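PDB 5ZMO: HNH nuclease domain-containing protein from Streptomyces coelicolor, which recognises phosphorothioated DNA through its sulfur-binding domain, the part present here, and probably acts as a type IV restriction endonuclease of the HNH family. Local coordinates for residues P25-I37 / A133-F145. Numbering follows the deposited sequence. Where two conformers were deposited one is given.
Sequences PALHRPVLLLWAI and AASAAAGLIARYF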
ATOM      1  N   PRO A  25       2.843  -3.332 -15.399  1.00 31.63           N
ATOM      2  CA  PRO A  25       3.452  -3.629 -14.094  1.00 31.71           C
ATOM      3  C   PRO A  25       2.427  -4.205 -13.113  1.00 32.49           C
ATOM      4  O   PRO A  25       1.209  -3.876 -13.206  1.00 30.58           O
ATOM      5  CB  PRO A  25       3.940  -2.280 -13.626  1.00 33.38           C
ATOM      6  CG  PRO A  25       2.989  -1.320 -14.228  1.00 35.12           C
ATOM      7  CD  PRO A  25       2.480  -1.914 -15.506  1.00 36.41           C
ATOM      8  N   ALA A  26       2.904  -5.036 -12.183  1.00 25.94           N
ATOM      9  CA  ALA A  26       2.070  -5.440 -11.033  1.00 25.76           C
ATOM     10  C   ALA A  26       1.670  -4.194 -10.231  1.00 20.47           C
ATOM     11  O   ALA A  26       2.530  -3.488  -9.758  1.00 22.23           O
ATOM     12  CB  ALA A  26       2.843  -6.424 -10.173  1.00 27.31           C
ATOM     13  N   LEU A  27       0.375  -3.933 -10.092  1.00 20.78           N
ATOM     14  CA  LEU A  27      -0.091  -2.703  -9.448  1.00 21.02           C
ATOM     15  C   LEU A  27      -0.304  -2.828  -7.922  1.00 20.76           C
ATOM     16  O   LEU A  27      -0.624  -1.803  -7.248  1.00 22.37           O
ATOM     17  CB  LEU A  27      -1.320  -2.163 -10.115  1.00 23.64           C
ATOM     18  CG  LEU A  27      -1.068  -1.734 -11.574  1.00 24.18           C
ATOM     19  CD1 LEU A  27      -2.412  -1.604 -12.265  1.00 26.69           C
ATOM     20  CD2 LEU A  27      -0.273  -0.432 -11.672  1.00 27.23           C
ATOM     21  N   HIS A  28       0.055  -3.981  -7.369  1.00 23.09           N
ATOM     22  CA  HIS A  28      -0.221  -4.338  -5.946  1.00 23.39           C
ATOM     23  C   HIS A  28       0.392  -3.343  -4.967  1.00 20.17           C
ATOM     24  O   HIS A  28      -0.294  -2.757  -4.132  1.00 21.00           O
ATOM     25  CB  HIS A  28       0.247  -5.710  -5.630  1.00 25.45           C
ATOM     26  CG  HIS A  28      -0.366  -6.775  -6.486  1.00 25.02           C
ATOM     27  ND1 HIS A  28      -0.175  -6.819  -7.852  1.00 28.77           N
ATOM     28  CD2 HIS A  28      -1.106  -7.855  -6.179  1.00 23.69           C
ATOM     29  CE1 HIS A  28      -0.833  -7.845  -8.350  1.00 27.13           C
ATOM     30  NE2 HIS A  28      -1.383  -8.512  -7.359  1.00 23.45           N
ATOM     31  N   ARG A  29       1.707  -3.076  -5.124  1.00 19.58           N
ATOM     32  CA  ARG A  29       2.400  -2.137  -4.248  1.00 21.17           C
ATOM     33  C   ARG A  29       1.947  -0.717  -4.435  1.00 20.67           C
ATOM     34  O   ARG A  29       1.712  -0.044  -3.427  1.00 21.05           O
ATOM     35  CB  ARG A  29       3.932  -2.357  -4.297  1.00 22.04           C
ATOM     36  CG  ARG A  29       4.329  -3.536  -3.417  1.00 21.99           C
ATOM     37  CD  ARG A  29       5.843  -3.765  -3.520  1.00 22.41           C
ATOM     38  NE  ARG A  29       6.203  -4.457  -4.737  1.00 20.80           N
ATOM     39  CZ  ARG A  29       7.466  -4.495  -5.231  1.00 22.20           C
ATOM     40  NH1 ARG A  29       7.722  -5.125  -6.364  1.00 25.04           N
ATOM     41  NH2 ARG A  29       8.458  -3.855  -4.625  1.00 24.84           N
ATOM     42  N   PRO A  30       1.833  -0.225  -5.700  1.00 21.96           N
ATOM     43  CA  PRO A  30       1.289   1.071  -5.947  1.00 20.87           C
ATOM     44  C   PRO A  30      -0.093   1.305  -5.342  1.00 20.30           C
ATOM     45  O   PRO A  30      -0.309   2.403  -4.735  1.00 22.14           O
ATOM     46  CB  PRO A  30       1.274   1.172  -7.493  1.00 21.88           C
ATOM     47  CG  PRO A  30       2.522   0.339  -7.857  1.00 21.60           C
ATOM     48  CD  PRO A  30       2.473  -0.779  -6.917  1.00 21.08           C
ATOM     49  N   VAL A  31      -0.941   0.313  -5.431  1.00 21.69           N
ATOM     50  CA  VAL A  31      -2.316   0.468  -4.851  1.00 22.22           C
ATOM     51  C   VAL A  31      -2.246   0.554  -3.299  1.00 20.23           C
ATOM     52  O   VAL A  31      -2.847   1.421  -2.697  1.00 20.65           O
ATOM     53  CB  VAL A  31      -3.247  -0.645  -5.313  1.00 22.19           C
ATOM     54  CG1 VAL A  31      -4.520  -0.762  -4.455  1.00 20.64           C
ATOM     55  CG2 VAL A  31      -3.587  -0.461  -6.771  1.00 24.11           C
ATOM     56  N   LEU A  32      -1.538  -0.338  -2.646  1.00 20.23           N
ATOM     57  CA  LEU A  32      -1.429  -0.264  -1.201  1.00 19.41           C
ATOM     58  C   LEU A  32      -0.774   0.997  -0.710  1.00 20.89           C
ATOM     59  O   LEU A  32      -1.289   1.648   0.298  1.00 22.49           O
ATOM     60  CB  LEU A  32      -0.767  -1.526  -0.652  1.00 19.62           C
ATOM     61  CG  LEU A  32      -0.788  -1.637   0.864  1.00 19.85           C
ATOM     62  CD1 LEU A  32      -2.154  -1.578   1.441  1.00 20.26           C
ATOM     63  CD2 LEU A  32      -0.099  -2.937   1.267  1.00 21.06           C
ATOM     64  N   LEU A  33       0.311   1.430  -1.394  1.00 21.08           N
ATOM     65  CA  LEU A  33       0.937   2.719  -1.024  1.00 21.93           C
ATOM     66  C   LEU A  33      -0.016   3.892  -1.189  1.00 22.14           C
ATOM     67  O   LEU A  33      -0.084   4.758  -0.308  1.00 22.59           O
ATOM     68  CB  LEU A  33       2.215   3.038  -1.817  1.00 21.92           C
ATOM     69  CG  LEU A  33       3.352   2.118  -1.400  1.00 22.85           C
ATOM     70  CD1 LEU A  33       4.446   2.141  -2.462  1.00 27.29           C
ATOM     71  CD2 LEU A  33       3.900   2.479  -0.079  1.00 22.14           C
ATOM     72  N   LEU A  34      -0.669   3.995  -2.345  1.00 20.76           N
ATOM     73  CA  LEU A  34      -1.668   5.115  -2.505  1.00 20.70           C
ATOM     74  C   LEU A  34      -2.765   5.134  -1.442  1.00 19.01           C
ATOM     75  O   LEU A  34      -3.148   6.210  -0.908  1.00 23.50           O
ATOM     76  CB  LEU A  34      -2.270   5.065  -3.905  1.00 22.36           C
ATOM     77  CG  LEU A  34      -1.470   5.626  -5.069  1.00 24.00           C
ATOM     78  CD1 LEU A  34      -2.177   5.301  -6.378  1.00 28.17           C
ATOM     79  CD2 LEU A  34      -1.365   7.122  -4.933  1.00 24.94           C
ATOM     80  N   TRP A  35      -3.240   3.958  -1.076  1.00 21.09           N
ATOM     81  CA  TRP A  35      -4.277   3.818  -0.067  1.00 20.31           C
ATOM     82  C   TRP A  35      -3.709   4.297   1.245  1.00 22.68           C
ATOM     83  O   TRP A  35      -4.354   5.090   1.966  1.00 21.00           O
ATOM     84  CB  TRP A  35      -4.782   2.398   0.026  1.00 21.95           C
ATOM     85  CG  TRP A  35      -5.768   2.205   1.099  1.00 21.94           C
ATOM     86  CD1 TRP A  35      -7.118   2.512   1.074  1.00 23.31           C
ATOM     87  CD2 TRP A  35      -5.512   1.677   2.411  1.00 23.71           C
ATOM     88  NE1 TRP A  35      -7.690   2.205   2.263  1.00 23.71           N
ATOM     89  CE2 TRP A  35      -6.746   1.711   3.114  1.00 21.58           C
ATOM     90  CE3 TRP A  35      -4.360   1.215   3.071  1.00 23.03           C
ATOM     91  CZ2 TRP A  35      -6.863   1.259   4.415  1.00 23.89           C
ATOM     92  CZ3 TRP A  35      -4.489   0.753   4.386  1.00 23.56           C
ATOM     93  CH2 TRP A  35      -5.719   0.806   5.032  1.00 23.66           C
ATOM     94  N   ALA A  36      -2.502   3.814   1.573  1.00 20.36           N
ATOM     95  CA  ALA A  36      -1.875   4.226   2.866  1.00 22.86           C
ATOM     96  C   ALA A  36      -1.607   5.747   2.976  1.00 21.52           C
ATOM     97  O   ALA A  36      -1.741   6.346   4.042  1.00 22.20           O
ATOM     98  CB  ALA A  36      -0.598   3.462   3.108  1.00 23.88           C
ATOM     99  N   ILE A  37      -1.288   6.402   1.848  1.00 20.79           N
ATOM    100  CA  ILE A  37      -1.085   7.850   1.855  1.00 21.77           C
ATOM    101  C   ILE A  37      -2.402   8.511   2.133  1.00 22.16           C
ATOM    102  O   ILE A  37      -2.500   9.485   2.923  1.00 24.96           O
ATOM    103  CB  ILE A  37      -0.411   8.353   0.563  1.00 23.09           C
ATOM    104  CG1 ILE A  37       1.030   7.851   0.487  1.00 25.82           C
ATOM    105  CG2 ILE A  37      -0.476   9.875   0.519  1.00 23.92           C
ATOM    106  CD1 ILE A  37       1.625   7.901  -0.921  1.00 25.31           C
ATOM    107  N   ALA A 133       2.993  14.689   0.907  1.00 31.57           N
ATOM    108  CA  ALA A 133       2.024  13.642   0.592  1.00 31.90           C
ATOM    109  C   ALA A 133       1.495  13.727  -0.864  1.00 29.57           C
ATOM    110  O   ALA A 133       1.427  12.734  -1.577  1.00 28.07           O
ATOM    111  CB  ALA A 133       0.881  13.685   1.574  1.00 30.35           C
ATOM    112  N   ALA A 134       0.994  14.907  -1.221  1.00 32.72           N
ATOM    113  CA  ALA A 134       0.576  15.214  -2.603  1.00 31.12           C
ATOM    114  C   ALA A 134       1.645  14.762  -3.652  1.00 28.01           C
ATOM    115  O   ALA A 134       1.312  14.068  -4.615  1.00 30.63           O
ATOM    116  CB  ALA A 134       0.271  16.710  -2.738  1.00 30.59           C
ATOM    117  N   SER A 135       2.912  15.125  -3.476  0.50 28.56           N
ATOM    118  CA  SER A 135       3.917  14.828  -4.495  0.50 29.70           C
ATOM    119  C   SER A 135       4.205  13.358  -4.544  0.50 29.50           C
ATOM    120  O   SER A 135       4.318  12.803  -5.630  0.50 28.36           O
ATOM    121  CB  SER A 135       5.209  15.628  -4.298  0.50 29.56           C
ATOM    122  OG  SER A 135       5.975  15.100  -3.258  0.50 30.67           O
ATOM    123  N   ALA A 136       4.265  12.699  -3.381  1.00 29.25           N
ATOM    124  CA  ALA A 136       4.393  11.228  -3.387  1.00 28.88           C
ATOM    125  C   ALA A 136       3.178  10.519  -4.057  1.00 24.88           C
ATOM    126  O   ALA A 136       3.364   9.589  -4.848  1.00 25.79           O
ATOM    127  CB  ALA A 136       4.629  10.663  -1.985  1.00 29.28           C
ATOM    128  N   ALA A 137       1.945  10.943  -3.766  1.00 25.89           N
ATOM    129  CA  ALA A 137       0.759  10.276  -4.343  1.00 24.24           C
ATOM    130  C   ALA A 137       0.691  10.597  -5.907  1.00 26.98           C
ATOM    131  O   ALA A 137       0.486   9.704  -6.723  1.00 25.29           O
ATOM    132  CB  ALA A 137      -0.501  10.762  -3.661  1.00 25.84           C
ATOM    133  N   ALA A 138       0.994  11.841  -6.270  1.00 28.66           N
ATOM    134  CA  ALA A 138       1.041  12.292  -7.694  1.00 28.15           C
ATOM    135  C   ALA A 138       2.091  11.529  -8.460  1.00 26.87           C
ATOM    136  O   ALA A 138       1.858  11.120  -9.585  1.00 28.13           O
ATOM    137  CB  ALA A 138       1.296  13.769  -7.804  1.00 32.58           C
ATOM    138  N   GLY A 139       3.245  11.315  -7.855  1.00 28.65           N
ATOM    139  CA  GLY A 139       4.273  10.495  -8.471  1.00 28.84           C
ATOM    140  C   GLY A 139       3.806   9.101  -8.779  1.00 28.07           C
ATOM    141  O   GLY A 139       4.067   8.555  -9.868  1.00 26.38           O
ATOM    142  N   LEU A 140       3.129   8.456  -7.824  1.00 26.85           N
ATOM    143  CA  LEU A 140       2.588   7.090  -8.087  1.00 23.82           C
ATOM    144  C   LEU A 140       1.523   7.099  -9.165  1.00 24.20           C
ATOM    145  O   LEU A 140       1.454   6.217  -9.975  1.00 25.94           O
ATOM    146  CB  LEU A 140       2.022   6.469  -6.820  1.00 25.07           C
ATOM    147  CG  LEU A 140       3.022   5.992  -5.803  1.00 23.86           C
ATOM    148  CD1 LEU A 140       2.410   5.715  -4.453  1.00 26.14           C
ATOM    149  CD2 LEU A 140       3.654   4.707  -6.353  1.00 24.40           C
ATOM    150  N   ILE A 141       0.668   8.108  -9.154  1.00 23.87           N
ATOM    151  CA  ILE A 141      -0.382   8.207 -10.137  1.00 26.02           C
ATOM    152  C   ILE A 141       0.197   8.444 -11.535  1.00 25.98           C
ATOM    153  O   ILE A 141      -0.280   7.803 -12.487  1.00 27.39           O
ATOM    154  CB  ILE A 141      -1.391   9.317  -9.771  1.00 26.43           C
ATOM    155  CG1 ILE A 141      -2.278   8.817  -8.625  1.00 30.28           C
ATOM    156  CG2 ILE A 141      -2.287   9.673 -10.948  1.00 29.12           C
ATOM    157  CD1 ILE A 141      -3.009   9.902  -7.872  1.00 30.01           C
ATOM    158  N   ALA A 142       1.236   9.267 -11.638  1.00 26.75           N
ATOM    159  CA  ALA A 142       1.844   9.558 -12.950  1.00 28.63           C
ATOM    160  C   ALA A 142       2.496   8.343 -13.505  1.00 28.01           C
ATOM    161  O   ALA A 142       2.407   8.074 -14.708  1.00 29.26           O
ATOM    162  CB  ALA A 142       2.860  10.671 -12.879  1.00 29.44           C
ATOM    163  N   ARG A 143       3.136   7.563 -12.643  1.00 27.34           N
ATOM    164  CA  ARG A 143       3.828   6.397 -13.143  1.00 26.92           C
ATOM    165  C   ARG A 143       2.936   5.194 -13.451  1.00 28.93           C
ATOM    166  O   ARG A 143       3.221   4.440 -14.371  1.00 28.11           O
ATOM    167  CB  ARG A 143       4.946   6.000 -12.148  1.00 29.92           C
ATOM    168  CG  ARG A 143       5.845   4.914 -12.647  1.00 38.02           C
ATOM    169  CD  ARG A 143       6.990   4.624 -11.685  1.00 44.32           C
ATOM    170  NE  ARG A 143       7.982   5.694 -11.567  1.00 49.74           N
ATOM    171  CZ  ARG A 143       9.015   5.650 -10.716  1.00 62.79           C
ATOM    172  NH1 ARG A 143       9.193   4.600  -9.888  1.00 63.32           N
ATOM    173  NH2 ARG A 143       9.888   6.656 -10.683  1.00 73.52           N
ATOM    174  N   TYR A 144       1.924   4.938 -12.623  1.00 26.96           N
ATOM    175  CA  TYR A 144       1.115   3.721 -12.717  1.00 25.13           C
ATOM    176  C   TYR A 144      -0.340   3.893 -13.147  1.00 26.87           C
ATOM    177  O   TYR A 144      -0.975   2.904 -13.433  1.00 28.06           O
ATOM    178  CB  TYR A 144       1.124   3.009 -11.342  1.00 26.47           C
ATOM    179  CG  TYR A 144       2.533   2.642 -10.950  1.00 26.72           C
ATOM    180  CD1 TYR A 144       3.224   1.698 -11.682  1.00 32.65           C
ATOM    181  CD2 TYR A 144       3.197   3.314  -9.916  1.00 28.26           C
ATOM    182  CE1 TYR A 144       4.559   1.377 -11.356  1.00 34.35           C
ATOM    183  CE2 TYR A 144       4.523   3.002  -9.591  1.00 29.76           C
ATOM    184  CZ  TYR A 144       5.171   2.027 -10.329  1.00 31.41           C
ATOM    185  OH  TYR A 144       6.462   1.707  -9.978  1.00 34.77           O
ATOM    186  N   PHE A 145      -0.897   5.106 -13.032  1.00 27.31           N
ATOM    187  CA  PHE A 145      -2.310   5.384 -13.335  1.00 31.88           C
ATOM    188  C   PHE A 145      -2.349   6.622 -14.179  1.00 32.13           C
ATOM    189  O   PHE A 145      -3.081   7.572 -13.883  1.00 33.15           O
ATOM    190  CB  PHE A 145      -3.128   5.566 -12.039  1.00 31.00           C
ATOM    191  CG  PHE A 145      -3.180   4.370 -11.231  1.00 29.57           C
ATOM    192  CD1 PHE A 145      -3.981   3.323 -11.613  1.00 32.94           C
ATOM    193  CD2 PHE A 145      -2.390   4.249 -10.067  1.00 30.16           C
ATOM    194  CE1 PHE A 145      -3.961   2.146 -10.890  1.00 30.50           C
ATOM    195  CE2 PHE A 145      -2.380   3.069  -9.348  1.00 35.78           C
ATOM    196  CZ  PHE A 145      -3.192   2.025  -9.749  1.00 33.35           C
TER
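The carbonyl O of Ala137 accepts the helical bond from Ile141 N at 2.9 Å and is touched by the CD2 methyl of Leu34, a van der Waals contact at 3.6 Å. No hydrogen bond crosses this interface; apolar side chains join segments 28-37 and 133-144, nearly antiparallel, with axes 10.0 Å apart at closest and 154° between their directions. Small alanines let Ile37 settle as a knob among Ala133, Ala136, Ala137 and Leu140. In return Leu140 enters a hole lined by Pro30, Leu33, Leu34 and Ile37, its CD1 3.8 Å from Leu33 CB. Further along, Leu34 CD1 meets Phe145 CE2 at 3.7 Å, while Val31 CG2 reaches the edge of that ring. Tyr144, with CG beside its own backbone N (chi1 -60°), is turned so that Pro30 CG sits over one face, 3.7 Å from the ring centroid, a CH-pi contact. Arg143 CG lies over the opposite face, and Pro25 CG touches the edge. Replacing Tyr144 by an alanine removes the ring and would probably open a gap between Pro30 and the Arg143 chain, leaving Pro25 without its aromatic neighbour. Arg29 pairs with Asp84 and hydrogen-bonds through NH1 a modified group of the bound partner, probably the phosphorothioated DNA. These buried helices, packed knobs-into-holes, belong to the helical core of the sulfur-binding domain, where helix 9-14 meets Ala136 and Leu140, helix 50-63 Val31, and helix 70-83 Leu32.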